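Local coordinates for Cap5O (PDB 3OJO), which acts as an NAD-dependent UDP-N-acetyl-mannosamine dehydrogenase in the synthesis of the capsular polysaccharide of Staphylococcus aureus, at residues R101-S106 with E128-P133; T124-S129 with K192-T197; N177-G182 with M213-E218. All coordinates share one frame; numbering follows the deposited sequence.

Contact 1 of 3, residues R101-S106 with E128-P133; sequences RSCDIS and ESTIAP. With NAD (nicotinamide-adenine-dinucleotide), chain J.
Cys103 and Thr130 form the tighter end of this meeting of two loops: the sulfur SG of Cys103 lies 3.7 Å from the methyl CG2 of Thr130. The threonine divides its two branches between protein and cofactor. Its CG2, trans to the backbone N, is the branch that meets the sulfur, while OG1 is turned to the nicotinamide ring, near its C6N. The backbone of the same residue holds the cofactor, its N donating to O2D of the nicotinamide ribose over 2.9 Å in a fairly straight bond (163° at the hydrogen). Cys103 is itself anchored through its disulfide to Cys269, far along the sequence. Packing is looser at Ile105, where CG2 approaches CG2 of Ile131 at 4.2 Å and no hydrogen bond joins the two segments. On the partly exposed side, Asp104 directs its CB away from 128-133 and caps the start of helix 106-115: its OD2 accepts from Ser106 OG at 2.7 Å, on the syn side, and more weakly from Ser106 N. Two loops leaving the C-terminal ends of neighbouring parallel strands, 86-89 and 124-127, and meeting beside the nicotinamide ribose are characteristic of the dinucleotide site of a Rossmann fold.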
loop_
_atom_site.group_PDB
_atom_site.type_symbol
_atom_site.label_atom_id
_atom_site.label_comp_id
_atom_site.label_asym_id
_atom_site.label_seq_id
_atom_site.Cartn_x
_atom_site.Cartn_y
_atom_site.Cartn_z
ATOM N N ARG B 101 14.955 -9.826 -1.999
ATOM C CA ARG B 101 15.908 -8.772 -2.352
ATOM C C ARG B 101 16.414 -8.033 -1.081
ATOM O O ARG B 101 15.989 -6.924 -0.724
ATOM C CB ARG B 101 15.489 -7.902 -3.566
ATOM C CG ARG B 101 14.761 -6.612 -3.249
ATOM C CD ARG B 101 14.472 -5.783 -4.470
ATOM N NE ARG B 101 13.394 -4.845 -4.172
ATOM C CZ ARG B 101 13.079 -3.789 -4.911
ATOM N NH1 ARG B 101 13.768 -3.509 -6.011
ATOM N NH2 ARG B 101 12.079 -2.997 -4.551
ATOM N N SER B 102 17.237 -8.755 -0.331
ATOM C CA SER B 102 17.817 -8.239 0.888
ATOM C C SER B 102 19.037 -7.415 0.524
ATOM O O SER B 102 19.647 -7.623 -0.535
ATOM C CB SER B 102 18.215 -9.386 1.805
ATOM O OG SER B 102 17.204 -9.586 2.774
ATOM N N CYS B 103 19.372 -6.464 1.386
ATOM C CA CYS B 103 20.554 -5.633 1.192
ATOM C C CYS B 103 21.769 -6.450 1.569
ATOM O O CYS B 103 21.757 -7.152 2.591
ATOM C CB CYS B 103 20.484 -4.369 2.043
ATOM S SG CYS B 103 19.045 -3.304 1.752
ATOM N N ASP B 104 22.819 -6.349 0.767
ATOM C CA ASP B 104 24.065 -7.020 1.082
ATOM C C ASP B 104 24.943 -6.040 1.887
ATOM O O ASP B 104 25.340 -5.003 1.352
ATOM C CB ASP B 104 24.748 -7.510 -0.205
ATOM C CG ASP B 104 26.040 -8.270 -0.007
ATOM O OD1 ASP B 104 26.840 -8.330 -0.966
ATOM O OD2 ASP B 104 26.264 -8.784 1.114
ATOM N N ILE B 105 25.204 -6.351 3.185
ATOM C CA ILE B 105 26.015 -5.514 4.086
ATOM C C ILE B 105 27.520 -5.799 4.027
ATOM O O ILE B 105 28.274 -5.228 4.814
ATOM C CB ILE B 105 25.509 -5.528 5.542
ATOM C CG1 ILE B 105 25.620 -6.932 6.184
ATOM C CG2 ILE B 105 24.175 -4.787 5.741
ATOM C CD1 ILE B 105 25.851 -6.965 7.671
ATOM N N SER B 106 27.947 -6.701 3.126
ATOM C CA SER B 106 29.346 -7.132 2.966
ATOM C C SER B 106 30.345 -6.022 2.689
ATOM O O SER B 106 31.421 -6.046 3.271
ATOM C CB SER B 106 29.453 -8.213 1.900
ATOM O OG SER B 106 28.632 -9.312 2.252
ATOM N N GLU B 128 26.167 5.752 6.152
ATOM C CA GLU B 128 25.224 6.446 5.265
ATOM C C GLU B 128 24.564 5.483 4.264
ATOM O O GLU B 128 23.509 5.790 3.723
ATOM C CB GLU B 128 25.908 7.595 4.524
ATOM C CG GLU B 128 25.880 8.916 5.272
ATOM C CD GLU B 128 26.338 10.126 4.469
ATOM O OE1 GLU B 128 26.753 9.952 3.298
ATOM O OE2 GLU B 128 26.295 11.251 5.022
ATOM N N SER B 129 25.184 4.329 4.033
ATOM C CA SER B 129 24.738 3.257 3.147
ATOM C C SER B 129 23.445 2.625 3.663
ATOM O O SER B 129 23.180 2.642 4.870
ATOM C CB SER B 129 25.816 2.171 3.089
ATOM O OG SER B 129 27.068 2.707 2.703
ATOM N N THR B 130 22.673 2.023 2.763
ATOM C CA THR B 130 21.435 1.355 3.145
ATOM C C THR B 130 21.764 0.111 3.914
ATOM O O THR B 130 22.552 -0.708 3.439
ATOM C CB THR B 130 20.557 1.100 1.923
ATOM O OG1 THR B 130 20.243 2.382 1.372
ATOM C CG2 THR B 130 19.270 0.350 2.276
ATOM N N ILE B 131 21.213 -0.021 5.126
ATOM C CA ILE B 131 21.484 -1.196 5.945
ATOM C C ILE B 131 20.224 -1.858 6.451
ATOM O O ILE B 131 19.240 -1.165 6.743
ATOM C CB ILE B 131 22.530 -0.925 7.051
ATOM C CG1 ILE B 131 22.052 0.149 8.033
ATOM C CG2 ILE B 131 23.925 -0.638 6.453
ATOM C CD1 ILE B 131 23.016 0.500 9.080
ATOM N N ALA B 132 20.262 -3.200 6.577
ATOM C CA ALA B 132 19.143 -3.992 7.090
ATOM C C ALA B 132 18.919 -3.643 8.551
ATOM O O ALA B 132 19.881 -3.279 9.231
ATOM C CB ALA B 132 19.425 -5.478 6.934
ATOM N N PRO B 133 17.674 -3.706 9.071
ATOM C CA PRO B 133 17.465 -3.361 10.486
ATOM C C PRO B 133 18.271 -4.263 11.404
ATOM O O PRO B 133 18.464 -5.448 11.111
ATOM C CB PRO B 133 15.956 -3.506 10.673
ATOM C CG PRO B 133 15.398 -3.409 9.304
ATOM C CD PRO B 133 16.400 -4.112 8.441
HETATM P PA NAD J . 28.383 3.968 -5.972
HETATM O O1A NAD J . 28.578 2.650 -6.610
HETATM O O2A NAD J . 28.184 5.038 -6.972
HETATM O O5B NAD J . 29.673 4.297 -5.071
HETATM C C5B NAD J . 30.263 3.334 -4.238
HETATM C C4B NAD J . 31.751 3.592 -4.233
HETATM O O4B NAD J . 32.324 2.993 -3.090
HETATM C C3B NAD J . 32.464 3.031 -5.470
HETATM O O3B NAD J . 33.351 4.017 -5.988
HETATM C C2B NAD J . 33.295 1.894 -4.889
HETATM O O2B NAD J . 34.497 1.653 -5.592
HETATM C C1B NAD J . 33.541 2.363 -3.466
HETATM N N9A NAD J . 33.827 1.229 -2.574
HETATM C C8A NAD J . 33.216 -0.006 -2.605
HETATM N N7A NAD J . 33.665 -0.738 -1.561
HETATM C C5A NAD J . 34.558 0.017 -0.876
HETATM C C6A NAD J . 35.328 -0.252 0.257
HETATM N N6A NAD J . 35.215 -1.451 0.838
HETATM N N1A NAD J . 36.179 0.732 0.754
HETATM C C2A NAD J . 36.253 1.973 0.140
HETATM N N3A NAD J . 35.492 2.231 -0.984
HETATM C C4A NAD J . 34.658 1.269 -1.484
HETATM O O3 NAD J . 27.153 3.856 -4.925
HETATM P PN NAD J . 26.309 5.116 -4.400
HETATM O O1N NAD J . 25.274 5.418 -5.421
HETATM O O2N NAD J . 27.236 6.177 -3.933
HETATM O O5D NAD J . 25.529 4.516 -3.156
HETATM C C5D NAD J . 26.168 3.702 -2.208
HETATM C C4D NAD J . 25.090 3.108 -1.307
HETATM O O4D NAD J . 24.378 4.143 -0.645
HETATM C C3D NAD J . 23.988 2.361 -2.059
HETATM O O3D NAD J . 24.322 1.078 -2.553
HETATM C C2D NAD J . 22.931 2.319 -0.984
HETATM O O2D NAD J . 23.379 1.485 0.053
HETATM C C1D NAD J . 23.035 3.731 -0.432
HETATM N N1N NAD J . 22.037 4.556 -1.151
HETATM C C2N NAD J . 22.363 5.303 -2.261
HETATM C C3N NAD J . 21.367 6.038 -2.923
HETATM C C7N NAD J . 21.742 7.175 -3.832
HETATM O O7N NAD J . 21.032 8.390 -3.692
HETATM N N7N NAD J . 22.700 7.008 -4.754
HETATM C C4N NAD J . 20.041 5.977 -2.471
HETATM C C5N NAD J . 19.709 5.189 -1.371
HETATM C C6N NAD J . 20.725 4.472 -0.734
#

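Contact 2 of 3, residues T124-S129 with K192-T197; sequences TIIVES and KRVYRT. With NAD (nicotinamide-adenine-dinucleotide), chain J.
The polar part of this contact is one buried hydrogen bond, from Tyr195 OH to Glu128 OE2, 2.6 Å long. The two side chains reach for each other from separate elements of the fold. The glutamate oxygen arrives at the edge of the phenol, in the plane of the ring, and the carboxylate is turned only 16° from that plane. OE2 accepts through its anti lone pair, the one facing away from OE1, and the Glu128 chain is extended beyond CG, which carries the carboxylate from just beyond strand 124-127 to the phenol.

The apolar part centres on Ile126. Its CD1 meets Val194 CG1 tip to tip at 3.7 Å and also lies 3.9 Å from Tyr195 CE1, approaching the ring obliquely. The other branch, CG2, sits near the phenol oxygen, so the isoleucine packs beside the same hydroxyl that Glu128 binds.

A third group of bonds lies within 192-197 itself. Arg196 N donates to Lys192 O at 2.9 Å, and Thr197 OG1 donates to Val194 O at 2.7 Å, with the donor tilted 24° from the carbonyl plane.

Within the Rossmann sheet, strand 124-127 runs between parallel strands 86-89 and 156-159. Helix 185-195, which links strand 178-182 to strand 203-207, lies across the face to which Ile126 points: Val194 also touches Val86 of strand 86-89, while the Tyr195 ring rests on Arg178 and Ile180 of strand 178-182.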
loop_
_atom_site.group_PDB
_atom_site.type_symbol
_atom_site.label_atom_id
_atom_site.label_comp_id
_atom_site.label_asym_id
_atom_site.label_seq_id
_atom_site.Cartn_x
_atom_site.Cartn_y
_atom_site.Cartn_z
ATOM N N THR B 124 33.643 9.040 15.840
ATOM C CA THR B 124 32.271 8.817 15.376
ATOM C C THR B 124 32.279 8.019 14.067
ATOM O O THR B 124 33.039 8.345 13.153
ATOM C CB THR B 124 31.491 10.133 15.254
ATOM O OG1 THR B 124 31.637 10.870 16.465
ATOM C CG2 THR B 124 29.993 9.913 14.962
ATOM N N ILE B 125 31.455 6.958 13.999
ATOM C CA ILE B 125 31.269 6.137 12.805
ATOM C C ILE B 125 29.838 6.349 12.349
ATOM O O ILE B 125 28.903 6.056 13.093
ATOM C CB ILE B 125 31.595 4.624 13.002
ATOM C CG1 ILE B 125 32.986 4.366 13.698
ATOM C CG2 ILE B 125 31.399 3.819 11.705
ATOM C CD1 ILE B 125 34.195 4.810 13.042
ATOM N N ILE B 126 29.680 6.904 11.144
ATOM C CA ILE B 126 28.390 7.129 10.504
ATOM C C ILE B 126 28.293 6.180 9.331
ATOM O O ILE B 126 29.217 6.102 8.525
ATOM C CB ILE B 126 28.137 8.589 10.076
ATOM C CG1 ILE B 126 28.300 9.564 11.267
ATOM C CG2 ILE B 126 26.736 8.733 9.425
ATOM C CD1 ILE B 126 28.537 11.006 10.859
ATOM N N VAL B 127 27.194 5.425 9.265
ATOM C CA VAL B 127 26.929 4.540 8.145
ATOM C C VAL B 127 25.815 5.222 7.346
ATOM O O VAL B 127 24.702 5.389 7.856
ATOM C CB VAL B 127 26.619 3.101 8.601
ATOM C CG1 VAL B 127 26.345 2.190 7.412
ATOM C CG2 VAL B 127 27.775 2.543 9.422
ATOM N N GLU B 128 26.167 5.752 6.152
ATOM C CA GLU B 128 25.224 6.446 5.265
ATOM C C GLU B 128 24.564 5.483 4.264
ATOM O O GLU B 128 23.509 5.790 3.723
ATOM C CB GLU B 128 25.908 7.595 4.524
ATOM C CG GLU B 128 25.880 8.916 5.272
ATOM C CD GLU B 128 26.338 10.126 4.469
ATOM O OE1 GLU B 128 26.753 9.952 3.298
ATOM O OE2 GLU B 128 26.295 11.251 5.022
ATOM N N SER B 129 25.184 4.329 4.033
ATOM C CA SER B 129 24.738 3.257 3.147
ATOM C C SER B 129 23.445 2.625 3.663
ATOM O O SER B 129 23.180 2.642 4.870
ATOM C CB SER B 129 25.816 2.171 3.089
ATOM O OG SER B 129 27.068 2.707 2.703
ATOM N N LYS B 192 24.571 14.811 15.263
ATOM C CA LYS B 192 24.115 16.195 15.085
ATOM C C LYS B 192 25.302 17.133 14.930
ATOM O O LYS B 192 25.257 18.043 14.102
ATOM C CB LYS B 192 23.259 16.669 16.275
ATOM C CG LYS B 192 21.924 15.934 16.460
ATOM C CD LYS B 192 20.901 16.776 17.217
ATOM C CE LYS B 192 21.191 16.900 18.691
ATOM N NZ LYS B 192 20.268 17.845 19.376
ATOM N N ARG B 193 26.376 16.885 15.718
ATOM C CA ARG B 193 27.612 17.673 15.699
ATOM C C ARG B 193 28.236 17.680 14.290
ATOM O O ARG B 193 28.622 18.740 13.766
ATOM C CB ARG B 193 28.608 17.139 16.754
ATOM C CG ARG B 193 28.670 17.982 18.027
ATOM C CD ARG B 193 29.388 17.269 19.157
ATOM N NE ARG B 193 28.480 17.024 20.280
ATOM C CZ ARG B 193 28.557 15.985 21.108
ATOM N NH1 ARG B 193 29.510 15.069 20.952
ATOM N NH2 ARG B 193 27.674 15.845 22.091
ATOM N N VAL B 194 28.256 16.487 13.661
ATOM C CA VAL B 194 28.828 16.277 12.331
ATOM C C VAL B 194 28.046 17.008 11.247
ATOM O O VAL B 194 28.607 17.850 10.549
ATOM C CB VAL B 194 29.070 14.776 12.039
ATOM C CG1 VAL B 194 29.596 14.562 10.622
ATOM C CG2 VAL B 194 30.024 14.178 13.060
ATOM N N TYR B 195 26.747 16.743 11.160
ATOM C CA TYR B 195 25.868 17.335 10.150
ATOM C C TYR B 195 25.563 18.818 10.284
ATOM O O TYR B 195 25.294 19.478 9.276
ATOM C CB TYR B 195 24.619 16.470 9.951
ATOM C CG TYR B 195 24.965 15.133 9.329
ATOM C CD1 TYR B 195 24.941 13.962 10.085
ATOM C CD2 TYR B 195 25.398 15.046 8.006
ATOM C CE1 TYR B 195 25.297 12.735 9.526
ATOM C CE2 TYR B 195 25.760 13.823 7.440
ATOM C CZ TYR B 195 25.694 12.670 8.198
ATOM O OH TYR B 195 26.043 11.466 7.631
ATOM N N ARG B 196 25.675 19.350 11.511
ATOM C CA ARG B 196 25.448 20.764 11.853
ATOM C C ARG B 196 26.316 21.714 10.995
ATOM O O ARG B 196 25.935 22.869 10.800
ATOM C CB ARG B 196 25.742 20.980 13.345
ATOM C CG ARG B 196 24.859 22.023 14.030
ATOM C CD ARG B 196 24.770 21.804 15.540
ATOM N NE ARG B 196 26.073 21.888 16.212
ATOM C CZ ARG B 196 26.453 21.106 17.220
ATOM N NH1 ARG B 196 25.632 20.175 17.695
ATOM N NH2 ARG B 196 27.654 21.251 17.763
ATOM N N THR B 197 27.456 21.185 10.461
ATOM C CA THR B 197 28.458 21.836 9.607
ATOM C C THR B 197 27.843 22.553 8.405
ATOM O O THR B 197 28.294 23.646 8.066
ATOM C CB THR B 197 29.540 20.790 9.180
ATOM O OG1 THR B 197 30.040 20.094 10.330
ATOM C CG2 THR B 197 30.720 21.404 8.396
HETATM P PA NAD J . 28.383 3.968 -5.972
HETATM O O1A NAD J . 28.578 2.650 -6.610
HETATM O O2A NAD J . 28.184 5.038 -6.972
HETATM O O5B NAD J . 29.673 4.297 -5.071
HETATM C C5B NAD J . 30.263 3.334 -4.238
HETATM C C4B NAD J . 31.751 3.592 -4.233
HETATM O O4B NAD J . 32.324 2.993 -3.090
HETATM C C3B NAD J . 32.464 3.031 -5.470
HETATM O O3B NAD J . 33.351 4.017 -5.988
HETATM C C2B NAD J . 33.295 1.894 -4.889
HETATM O O2B NAD J . 34.497 1.653 -5.592
HETATM C C1B NAD J . 33.541 2.363 -3.466
HETATM N N9A NAD J . 33.827 1.229 -2.574
HETATM C C8A NAD J . 33.216 -0.006 -2.605
HETATM N N7A NAD J . 33.665 -0.738 -1.561
HETATM C C5A NAD J . 34.558 0.017 -0.876
HETATM C C6A NAD J . 35.328 -0.252 0.257
HETATM N N6A NAD J . 35.215 -1.451 0.838
HETATM N N1A NAD J . 36.179 0.732 0.754
HETATM C C2A NAD J . 36.253 1.973 0.140
HETATM N N3A NAD J . 35.492 2.231 -0.984
HETATM C C4A NAD J . 34.658 1.269 -1.484
HETATM O O3 NAD J . 27.153 3.856 -4.925
HETATM P PN NAD J . 26.309 5.116 -4.400
HETATM O O1N NAD J . 25.274 5.418 -5.421
HETATM O O2N NAD J . 27.236 6.177 -3.933
HETATM O O5D NAD J . 25.529 4.516 -3.156
HETATM C C5D NAD J . 26.168 3.702 -2.208
HETATM C C4D NAD J . 25.090 3.108 -1.307
HETATM O O4D NAD J . 24.378 4.143 -0.645
HETATM C C3D NAD J . 23.988 2.361 -2.059
HETATM O O3D NAD J . 24.322 1.078 -2.553
HETATM C C2D NAD J . 22.931 2.319 -0.984
HETATM O O2D NAD J . 23.379 1.485 0.053
HETATM C C1D NAD J . 23.035 3.731 -0.432
HETATM N N1N NAD J . 22.037 4.556 -1.151
HETATM C C2N NAD J . 22.363 5.303 -2.261
HETATM C C3N NAD J . 21.367 6.038 -2.923
HETATM C C7N NAD J . 21.742 7.175 -3.832
HETATM O O7N NAD J . 21.032 8.390 -3.692
HETATM N N7N NAD J . 22.700 7.008 -4.754
HETATM C C4N NAD J . 20.041 5.977 -2.471
HETATM C C5N NAD J . 19.709 5.189 -1.371
HETATM C C6N NAD J . 20.725 4.472 -0.734
#

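Contact 3 of 3, residues N177-G182 with M213-E218; sequences NRIIGG and MSKLME. With PDC (pyridine-2,6-dicarboxylic acid), chain L.
Ile179 and Lys215 reach toward each other tip to tip where a strand of the Rossmann sheet faces the long helix 208-238. Ile179 CD1 is the atom that does the touching, 3.8 Å from Lys215 CE and 4.0 Å from the hydroxyl oxygen OG of Ser214. The isoleucine reaches the helix by extending its longer branch (chi2 169°), whereas the lysine is bent at chi2 (-67°) and again near its end, which makes its CE methylene the atom nearest the methyl. Nothing polar crosses between the segments, and the contact is small.

The next shell completes the packing. Thr206 of strand 203-207 flanks Ile179, and Met249 of the second subunit touches both Ile179 and Ser214, which places this strand-helix junction at the dimer interface. Lys215 also packs on Pro161.

Farther along the helix, Glu218 makes a salt bridge through OE2 with Arg163 NH1, and that same nitrogen is hydrogen-bonded to a bound pyridine-2,6-dicarboxylate, to which Arg255 of the second subunit also donates. The helix meets this ligand's ring directly: Glu218 O lies 3.2 Å from its C4, and Glu218 CB is 3.8 Å from its C5.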
loop_
_atom_site.group_PDB
_atom_site.type_symbol
_atom_site.label_atom_id
_atom_site.label_comp_id
_atom_site.label_asym_id
_atom_site.label_seq_id
_atom_site.Cartn_x
_atom_site.Cartn_y
_atom_site.Cartn_z
ATOM N N ASN B 177 15.674 17.176 5.169
ATOM C CA ASN B 177 15.523 16.741 6.547
ATOM C C ASN B 177 16.310 15.439 6.658
ATOM O O ASN B 177 16.388 14.663 5.706
ATOM C CB ASN B 177 14.065 16.537 6.916
ATOM C CG ASN B 177 13.238 17.794 6.944
ATOM O OD1 ASN B 177 13.728 18.916 6.807
ATOM N ND2 ASN B 177 11.949 17.632 7.156
ATOM N N ARG B 178 16.949 15.241 7.787
ATOM C CA ARG B 178 17.864 14.150 7.974
ATOM C C ARG B 178 17.509 13.322 9.186
ATOM O O ARG B 178 17.210 13.879 10.242
ATOM C CB ARG B 178 19.244 14.782 8.148
ATOM C CG ARG B 178 20.376 13.916 7.691
ATOM C CD ARG B 178 21.668 14.696 7.635
ATOM N NE ARG B 178 21.920 15.217 6.291
ATOM C CZ ARG B 178 22.496 14.518 5.321
ATOM N NH1 ARG B 178 22.854 13.255 5.524
ATOM N NH2 ARG B 178 22.707 15.073 4.134
ATOM N N ILE B 179 17.585 11.996 9.049
ATOM C CA ILE B 179 17.357 11.076 10.143
ATOM C C ILE B 179 18.724 10.742 10.777
ATOM O O ILE B 179 19.631 10.284 10.078
ATOM C CB ILE B 179 16.575 9.816 9.677
ATOM C CG1 ILE B 179 15.149 10.187 9.211
ATOM C CG2 ILE B 179 16.556 8.738 10.765
ATOM C CD1 ILE B 179 14.425 9.120 8.532
ATOM N N ILE B 180 18.863 11.001 12.102
ATOM C CA ILE B 180 20.074 10.707 12.864
ATOM C C ILE B 180 19.694 9.562 13.789
ATOM O O ILE B 180 19.002 9.791 14.785
ATOM C CB ILE B 180 20.621 11.950 13.661
ATOM C CG1 ILE B 180 20.704 13.273 12.815
ATOM C CG2 ILE B 180 21.919 11.633 14.442
ATOM C CD1 ILE B 180 21.716 13.340 11.704
ATOM N N GLY B 181 20.109 8.344 13.425
ATOM C CA GLY B 181 19.850 7.135 14.190
ATOM C C GLY B 181 21.058 6.695 14.990
ATOM O O GLY B 181 21.921 5.984 14.467
ATOM N N GLY B 182 21.121 7.117 16.257
ATOM C CA GLY B 182 22.207 6.754 17.160
ATOM C C GLY B 182 21.939 5.463 17.912
ATOM O O GLY B 182 20.783 5.125 18.186
ATOM N N MET B 213 14.853 0.608 9.932
ATOM C CA MET B 213 13.520 0.086 9.676
ATOM C C MET B 213 12.648 1.023 8.841
ATOM O O MET B 213 11.979 0.575 7.903
ATOM C CB MET B 213 12.835 -0.289 11.007
ATOM C CG MET B 213 11.675 -1.290 10.868
ATOM S SD MET B 213 11.922 -2.597 9.623
ATOM C CE MET B 213 12.188 -4.068 10.649
ATOM N N SER B 214 12.687 2.310 9.173
ATOM C CA SER B 214 11.944 3.377 8.527
ATOM C C SER B 214 12.269 3.494 7.039
ATOM O O SER B 214 11.366 3.657 6.211
ATOM C CB SER B 214 12.207 4.701 9.256
ATOM O OG SER B 214 12.102 5.836 8.404
ATOM N N LYS B 215 13.546 3.475 6.707
ATOM C CA LYS B 215 13.969 3.666 5.325
ATOM C C LYS B 215 13.631 2.492 4.435
ATOM O O LYS B 215 13.309 2.652 3.261
ATOM C CB LYS B 215 15.453 4.076 5.260
ATOM C CG LYS B 215 15.618 5.561 5.535
ATOM C CD LYS B 215 15.016 6.458 4.431
ATOM C CE LYS B 215 14.646 7.830 4.940
ATOM N NZ LYS B 215 15.502 8.888 4.337
ATOM N N LEU B 216 13.633 1.331 5.036
ATOM C CA LEU B 216 13.313 0.093 4.387
ATOM C C LEU B 216 11.811 -0.108 4.245
ATOM O O LEU B 216 11.389 -0.702 3.245
ATOM C CB LEU B 216 14.046 -1.067 5.074
ATOM C CG LEU B 216 15.602 -1.036 4.936
ATOM C CD1 LEU B 216 16.216 -2.379 5.283
ATOM C CD2 LEU B 216 16.048 -0.642 3.516
ATOM N N MET B 217 11.012 0.397 5.230
ATOM C CA MET B 217 9.549 0.412 5.202
ATOM C C MET B 217 9.033 1.303 4.059
ATOM O O MET B 217 7.983 1.020 3.493
ATOM C CB MET B 217 8.988 0.918 6.515
ATOM C CG MET B 217 8.658 -0.184 7.446
ATOM S SD MET B 217 7.915 0.341 9.032
ATOM C CE MET B 217 6.838 1.627 8.517
ATOM N N GLU B 218 9.762 2.391 3.747
ATOM C CA GLU B 218 9.480 3.316 2.646
ATOM C C GLU B 218 9.581 2.534 1.335
ATOM O O GLU B 218 8.664 2.573 0.514
ATOM C CB GLU B 218 10.503 4.474 2.636
ATOM C CG GLU B 218 10.244 5.564 3.673
ATOM C CD GLU B 218 11.274 6.685 3.738
ATOM O OE1 GLU B 218 11.267 7.450 4.730
ATOM O OE2 GLU B 218 12.085 6.808 2.793
HETATM N N1 PDC L . 11.058 6.666 -2.828
HETATM C C2 PDC L . 9.733 6.613 -3.003
HETATM C C3 PDC L . 9.008 5.807 -2.129
HETATM C C4 PDC L . 9.754 5.068 -1.173
HETATM C C5 PDC L . 11.151 5.195 -1.069
HETATM C C6 PDC L . 11.768 6.047 -1.939
HETATM C C7 PDC L . 9.175 7.464 -4.103
HETATM O O1 PDC L . 7.978 7.508 -4.317
HETATM O O2 PDC L . 10.060 8.201 -4.847
HETATM C C8 PDC L . 13.210 6.350 -1.987
HETATM O O3 PDC L . 14.014 5.865 -1.189
HETATM O O4 PDC L . 13.626 7.214 -2.940
#

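Contacts 1 and 2 share Glu128 and Ser129: a single chain segment packs against helix 185-195 from strand 124-127 and just beyond it, then binds NAD. Although they share these residues, their centres lie about 18 Å apart. Contact 3 is about 13 Å from contact 1 and 14 Å from contact 2, measured between centres, and touches both. Toward contact 1, Pro133 CG meets Met213 CE at 3.5 Å and Thr130 CG2 meets Leu216 CD2 at 3.6 Å, packing the cofactor loop against helix 208-238. Toward contact 2, Arg178 NH1 lies 3.5 Å from Tyr195 CE2. The Lys215 side chain stays about 8 Å from NAD, whereas Glu218 of contact 3 touches the bound pyridine-2,6-dicarboxylate.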